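Local coordinates for odorant-binding protein 1F (Rattus norvegicus, PDB 3FIQ) that probably binds a wide variety of chemical odorants, as a secreted lipocalin found in nasal epithelium, at residues I97-N102 against E122-A127; I115-K120 against Q130-L135. One frame throughout, in Å; residues are numbered along the deposited sequence. Where two conformers were deposited one is given.

Contact 1 (I97-N102 against E122-A127)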
loop_
_atom_site.group_PDB
_atom_site.type_symbol
_atom_site.label_atom_id
_atom_site.label_comp_id
_atom_site.label_asym_id
_atom_site.label_seq_id
_atom_site.Cartn_x
_atom_site.Cartn_y
_atom_site.Cartn_z
ATOM N N ILE A 97 -2.887 -1.487 11.885
ATOM C CA ILE A 97 -1.749 -1.370 10.973
ATOM C C ILE A 97 -1.747 -2.601 10.077
ATOM O O ILE A 97 -1.868 -3.703 10.563
ATOM C CB ILE A 97 -0.415 -1.279 11.736
ATOM C CG1 ILE A 97 -0.338 -0.016 12.606
ATOM C CG2 ILE A 97 0.728 -1.427 10.761
ATOM C CD1 ILE A 97 -0.234 1.254 11.807
ATOM N N ILE A 98 -1.583 -2.415 8.772
ATOM C CA ILE A 98 -1.358 -3.463 7.786
ATOM C C ILE A 98 -0.134 -3.161 6.997
ATOM O O ILE A 98 0.006 -2.030 6.505
ATOM C CB ILE A 98 -2.564 -3.647 6.859
ATOM C CG1 ILE A 98 -3.765 -4.070 7.694
ATOM C CG2 ILE A 98 -2.262 -4.714 5.782
ATOM C CD1 ILE A 98 -5.061 -4.210 6.886
ATOM N N PHE A 99 0.792 -4.103 6.911
ATOM C CA PHE A 99 1.882 -4.062 5.934
ATOM C C PHE A 99 1.535 -4.851 4.668
ATOM O O PHE A 99 1.286 -6.055 4.767
ATOM C CB PHE A 99 3.154 -4.678 6.489
ATOM C CG PHE A 99 3.830 -3.933 7.646
ATOM C CD1 PHE A 99 3.294 -2.796 8.282
ATOM C CD2 PHE A 99 5.092 -4.343 8.018
ATOM C CE1 PHE A 99 3.964 -2.188 9.301
ATOM C CE2 PHE A 99 5.751 -3.726 9.061
ATOM C CZ PHE A 99 5.203 -2.685 9.696
ATOM N N PHE A 100 1.409 -4.209 3.515
ATOM C CA PHE A 100 1.170 -4.849 2.243
ATOM C C PHE A 100 2.468 -4.944 1.475
ATOM O O PHE A 100 3.288 -4.074 1.502
ATOM C CB PHE A 100 0.236 -3.997 1.360
ATOM C CG PHE A 100 -1.207 -3.993 1.806
ATOM C CD1 PHE A 100 -2.025 -5.040 1.529
ATOM C CD2 PHE A 100 -1.751 -2.866 2.430
ATOM C CE1 PHE A 100 -3.369 -5.009 1.873
ATOM C CE2 PHE A 100 -3.110 -2.853 2.793
ATOM C CZ PHE A 100 -3.908 -3.964 2.492
ATOM N N HIS A 101 2.630 -6.031 0.733
ATOM C CA HIS A 101 3.668 -6.167 -0.242
ATOM C C HIS A 101 2.987 -6.126 -1.601
ATOM O O HIS A 101 1.921 -6.725 -1.802
ATOM C CB HIS A 101 4.357 -7.502 -0.123
ATOM C CG HIS A 101 5.448 -7.684 -1.105
ATOM N ND1 HIS A 101 5.324 -8.497 -2.212
ATOM C CD2 HIS A 101 6.706 -7.201 -1.137
ATOM C CE1 HIS A 101 6.450 -8.469 -2.899
ATOM N NE2 HIS A 101 7.300 -7.696 -2.272
ATOM N N ASN A 102 3.511 -5.295 -2.504
ATOM C CA ASN A 102 3.012 -5.194 -3.869
ATOM C C ASN A 102 4.171 -5.321 -4.869
ATOM O O ASN A 102 5.261 -4.843 -4.639
ATOM C CB ASN A 102 2.289 -3.877 -4.124
ATOM C CG ASN A 102 1.694 -3.787 -5.537
ATOM O OD1 ASN A 102 1.882 -2.729 -6.268
ATOM N ND2 ASN A 102 0.998 -4.755 -5.942
ATOM N N GLU A 122 -1.748 7.513 13.208
ATOM C CA GLU A 122 -0.825 8.350 12.454
ATOM C C GLU A 122 0.609 7.843 12.512
ATOM O O GLU A 122 1.434 8.261 11.711
ATOM C CB GLU A 122 -0.872 9.821 12.921
ATOM C CG GLU A 122 -0.201 10.140 14.210
ATOM C CD GLU A 122 0.112 11.633 14.324
ATOM O OE1 GLU A 122 -0.479 12.415 13.533
ATOM O OE2 GLU A 122 0.938 12.003 15.195
ATOM N N ASP A 123 0.936 6.991 13.460
ATOM C CA ASP A 123 2.352 6.568 13.635
ATOM C C ASP A 123 2.554 5.074 13.790
ATOM O O ASP A 123 1.702 4.397 14.323
ATOM C CB ASP A 123 2.984 7.234 14.877
ATOM C CG ASP A 123 2.091 7.177 16.141
ATOM O OD1 ASP A 123 1.907 6.094 16.774
ATOM O OD2 ASP A 123 1.607 8.268 16.546
ATOM N N LEU A 124 3.715 4.583 13.367
ATOM C CA LEU A 124 4.263 3.323 13.844
ATOM C C LEU A 124 5.009 3.541 15.145
ATOM O O LEU A 124 5.651 4.593 15.382
ATOM C CB LEU A 124 5.247 2.730 12.820
ATOM C CG LEU A 124 4.607 2.287 11.498
ATOM C CD1 LEU A 124 5.717 1.671 10.598
ATOM C CD2 LEU A 124 3.462 1.300 11.745
ATOM N N ASN A 125 5.037 2.498 15.983
ATOM C CA ASN A 125 5.922 2.515 17.129
ATOM C C ASN A 125 7.354 2.062 16.713
ATOM O O ASN A 125 7.607 1.683 15.573
ATOM C CB ASN A 125 5.280 1.722 18.299
ATOM C CG ASN A 125 5.166 0.229 18.025
ATOM O OD1 ASN A 125 6.073 -0.391 17.495
ATOM N ND2 ASN A 125 4.045 -0.359 18.423
ATOM N N LYS A 126 8.292 2.113 17.662
ATOM C CA LYS A 126 9.666 1.873 17.301
ATOM C C LYS A 126 9.847 0.429 16.845
ATOM O O LYS A 126 10.570 0.159 15.902
ATOM C CB LYS A 126 10.632 2.212 18.488
ATOM C CG LYS A 126 12.087 1.912 18.150
ATOM C CD LYS A 126 13.075 2.329 19.277
ATOM C CE LYS A 126 12.739 1.707 20.628
ATOM N NZ LYS A 126 12.776 0.215 20.578
ATOM N N ALA A 127 9.213 -0.504 17.534
ATOM C CA ALA A 127 9.258 -1.885 17.161
ATOM C C ALA A 127 8.730 -2.140 15.722
ATOM O O ALA A 127 9.300 -2.940 14.959
ATOM C CB ALA A 127 8.483 -2.709 18.165
#
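Leu-124 meets Ile-97 and Phe-99 through one methyl group, CD2. Its closest approach is to the end of Ile-97, 3.7 Å from CD2 to the CD1 methyl. The branch methyl of the same isoleucine adds a second touch, with Ile-97 CG2 4.0 Å from Leu-124 CD2. The two side chains cross at a slant, and the leucine methyl rests against both branches of the isoleucine. Phe-99 is reached from another direction. Leu-124 CD2 lies at the edge of its ring, near the ring plane, 4.3 Å from CE1.

The isoleucine branches are placed by its first torsion. CG1 lies anti to the carbonyl carbon (chi1 -63°) and CG2 anti to the backbone N, and both come within reach of the same methyl. Ile-97 points from its strand toward the turn. Phe-99 leaves its strand to one side of the turn, and the far part of its ring brings CE1 nearer.

Leu-124 itself is set just before helix 126-138. The next residue, Asn-125, is the N-cap, and its OD1 accepts a hydrogen bond from the backbone N of Gln-128. One residue earlier, Asp-123 sets off away from the strand, and its OD1 forms a salt bridge with Arg-121 NH2. Asn-125 thus serves the helix start and Asp-123 the nearby arginine, while the end of Leu-124 reaches the strand. Further out, Leu-19 and Tyr-20 of strand 14-23 touch Ile-97 and Leu-124 respectively, and Lys-92 makes a cation-pi contact with Phe-99.

The side chains that meet here are all apolar. Three buried side chains join the outside of strand 97-105 to the turn leading into the helix, and dispersion and exclusion of water hold them together.

Contact 2 (I115-K120 against Q130-L135)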
loop_
_atom_site.group_PDB
_atom_site.type_symbol
_atom_site.label_atom_id
_atom_site.label_comp_id
_atom_site.label_asym_id
_atom_site.label_seq_id
_atom_site.Cartn_x
_atom_site.Cartn_y
_atom_site.Cartn_z
ATOM N N ILE A 115 6.695 -2.173 -0.297
ATOM C CA ILE A 115 6.034 -2.409 0.960
ATOM C C ILE A 115 5.316 -1.117 1.297
ATOM O O ILE A 115 5.908 -0.053 1.286
ATOM C CB ILE A 115 6.934 -2.903 2.092
ATOM C CG1 ILE A 115 7.553 -4.205 1.657
ATOM C CG2 ILE A 115 6.092 -3.025 3.427
ATOM C CD1 ILE A 115 8.700 -4.660 2.684
ATOM N N LEU A 116 4.005 -1.205 1.503
ATOM C CA LEU A 116 3.194 -0.058 1.880
ATOM C C LEU A 116 2.566 -0.314 3.246
ATOM O O LEU A 116 2.003 -1.384 3.500
ATOM C CB LEU A 116 2.063 0.155 0.813
ATOM C CG LEU A 116 1.164 1.355 1.126
ATOM C CD1 LEU A 116 0.704 1.970 -0.170
ATOM C CD2 LEU A 116 -0.052 0.964 1.852
ATOM N N VAL A 117 2.698 0.639 4.164
ATOM C CA VAL A 117 2.119 0.534 5.486
ATOM C C VAL A 117 0.867 1.361 5.586
ATOM O O VAL A 117 0.911 2.606 5.440
ATOM C CB VAL A 117 3.158 1.057 6.523
ATOM C CG1 VAL A 117 2.588 0.996 7.927
ATOM C CG2 VAL A 117 4.450 0.270 6.485
ATOM N N ALA A 118 -0.263 0.683 5.779
ATOM C CA ALA A 118 -1.578 1.337 5.909
ATOM C C ALA A 118 -1.950 1.347 7.392
ATOM O O ALA A 118 -1.645 0.411 8.110
ATOM C CB ALA A 118 -2.623 0.574 5.142
ATOM N N GLY A 119 -2.582 2.410 7.806
ATOM C CA GLY A 119 -2.926 2.580 9.208
ATOM C C GLY A 119 -4.273 3.187 9.509
ATOM O O GLY A 119 -4.800 3.914 8.718
ATOM N N LYS A 120 -4.731 2.927 10.737
ATOM C CA LYS A 120 -5.877 3.630 11.339
ATOM C C LYS A 120 -5.412 4.543 12.424
ATOM O O LYS A 120 -6.201 5.002 13.224
ATOM C CB LYS A 120 -6.938 2.677 11.842
ATOM C CG LYS A 120 -7.598 1.846 10.770
ATOM C CD LYS A 120 -8.686 0.953 11.297
ATOM C CE LYS A 120 -9.495 0.339 10.204
ATOM N NZ LYS A 120 -10.495 1.203 9.455
ATOM N N GLN A 130 11.209 -1.006 13.116
ATOM C CA GLN A 130 12.320 -1.953 12.940
ATOM C C GLN A 130 11.864 -3.160 12.187
ATOM O O GLN A 130 12.606 -3.665 11.325
ATOM C CB GLN A 130 12.920 -2.360 14.271
ATOM C CG GLN A 130 13.664 -1.256 14.889
ATOM C CD GLN A 130 14.985 -0.920 14.172
ATOM O OE1 GLN A 130 15.072 0.054 13.392
ATOM N NE2 GLN A 130 16.031 -1.708 14.452
ATOM N N GLU A 131 10.650 -3.611 12.460
ATOM C CA GLU A 131 10.036 -4.682 11.670
ATOM C C GLU A 131 9.959 -4.296 10.184
ATOM O O GLU A 131 10.255 -5.117 9.264
ATOM C CB GLU A 131 8.625 -4.974 12.163
ATOM C CG GLU A 131 7.964 -6.137 11.392
ATOM C CD GLU A 131 6.686 -6.654 12.066
ATOM O OE1 GLU A 131 6.124 -5.956 12.954
ATOM O OE2 GLU A 131 6.250 -7.753 11.688
ATOM N N LEU A 132 9.531 -3.095 9.887
ATOM C CA LEU A 132 9.467 -2.607 8.512
ATOM C C LEU A 132 10.818 -2.645 7.875
ATOM O O LEU A 132 10.986 -3.115 6.719
ATOM C CB LEU A 132 8.912 -1.220 8.440
ATOM C CG LEU A 132 8.868 -0.591 7.041
ATOM C CD1 LEU A 132 7.961 -1.360 6.101
ATOM C CD2 LEU A 132 8.402 0.849 7.119
ATOM N N ARG A 133 11.824 -2.163 8.567
ATOM C CA ARG A 133 13.174 -2.230 8.016
ATOM C C ARG A 133 13.663 -3.638 7.749
ATOM O O ARG A 133 14.313 -3.879 6.755
ATOM C CB ARG A 133 14.140 -1.508 8.924
ATOM C CG ARG A 133 13.877 -0.005 8.992
ATOM C CD ARG A 133 14.846 0.707 9.885
ATOM N NE ARG A 133 16.228 0.297 9.694
ATOM C CZ ARG A 133 17.087 0.847 8.833
ATOM N NH1 ARG A 133 16.727 1.863 8.051
ATOM N NH2 ARG A 133 18.318 0.380 8.769
ATOM N N LYS A 134 13.360 -4.580 8.645
ATOM C CA LYS A 134 13.766 -5.949 8.482
ATOM C C LYS A 134 13.069 -6.584 7.301
ATOM O O LYS A 134 13.698 -7.277 6.526
ATOM C CB LYS A 134 13.539 -6.730 9.771
ATOM C CG LYS A 134 14.622 -6.500 10.841
ATOM C CD LYS A 134 16.047 -6.928 10.371
ATOM C CE LYS A 134 17.047 -7.040 11.560
ATOM N NZ LYS A 134 18.473 -7.219 11.147
ATOM N N LEU A 135 11.794 -6.282 7.117
ATOM C CA LEU A 135 11.032 -6.806 6.013
ATOM C C LEU A 135 11.536 -6.298 4.662
ATOM O O LEU A 135 11.612 -7.078 3.699
ATOM C CB LEU A 135 9.555 -6.438 6.145
ATOM C CG LEU A 135 8.899 -7.347 7.149
ATOM C CD1 LEU A 135 7.550 -6.646 7.513
ATOM C CD2 LEU A 135 8.718 -8.785 6.625
#
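Strand 111-119 of the lipocalin barrel is covered here by helix 126-138, with Ile-115 and Val-117 against Leu-132 and Leu-135. The helix packs on the outside of the barrel, as the C-terminal helix does in this fold. The two local axes run nearly antiparallel, at 159°, and come within 10.3 Å of each other. Ile-115 and Val-117 are two residues apart and so on the same side of the strand. Leu-116, between them, points to the other side and touches Phe-39 there.

Leu-132 is the helix residue that meets both. Its CG is anti to the backbone N (chi1 177°), which carries the two methyls down toward the strand although the side chain sets off to one side. CD1 is shared, lying 3.7 Å from Ile-115 CG2 and 3.9 Å from Val-117 CG2. The second methyl, CD2, also approaches the valine, 4.0 Å from Val-117 CG2. Valine and leucine thus meet tip to tip, and isoleucine and leucine slide past each other in opposite directions.

One turn of helix further on, Leu-135 takes up the other end of Ile-115. The helix is regular here, with Leu-135 N bonded to Glu-131 O. The ring of Phe-99, on the adjacent strand, touches Val-117 and Leu-132 and extends the apolar layer onto that strand. Glu-131 adds a charged tie at the border, a salt bridge from OE1 to Lys-92 NZ.

The layer between strand and helix is apolar. Behind it, backbone hydrogen bonds tie Ile-115 to Val-22 and Val-117 to Leu-19 and Tyr-20. Ile-115 CD1 ends against Leu-135, 3.8 Å from its backbone C and 4.0 Å from its CB.

Overall arrangement
Contacts 1 and 2 are neighbouring parts of one interface, with centres about 4 Å apart. Contact 1 joins strand 97-105 to the turn and start of helix 126-138; contact 2 joins the next strand to the body of that helix. The strands pair antiparallel, with probable hydrogen bonds from Ala-118 N to Ile-98 O (2.8 Å) and from Phe-100 N to Leu-116 O (2.9 Å). Phe-99 bridges the two contacts, its CD2 3.4 Å from Leu-135 CD1. Val-117 also touches Leu-124. Both contacts lie outside the barrel. Ile-98, Phe-100 and Leu-116 point the other way, toward the interior, where lipocalins generally hold their ligands.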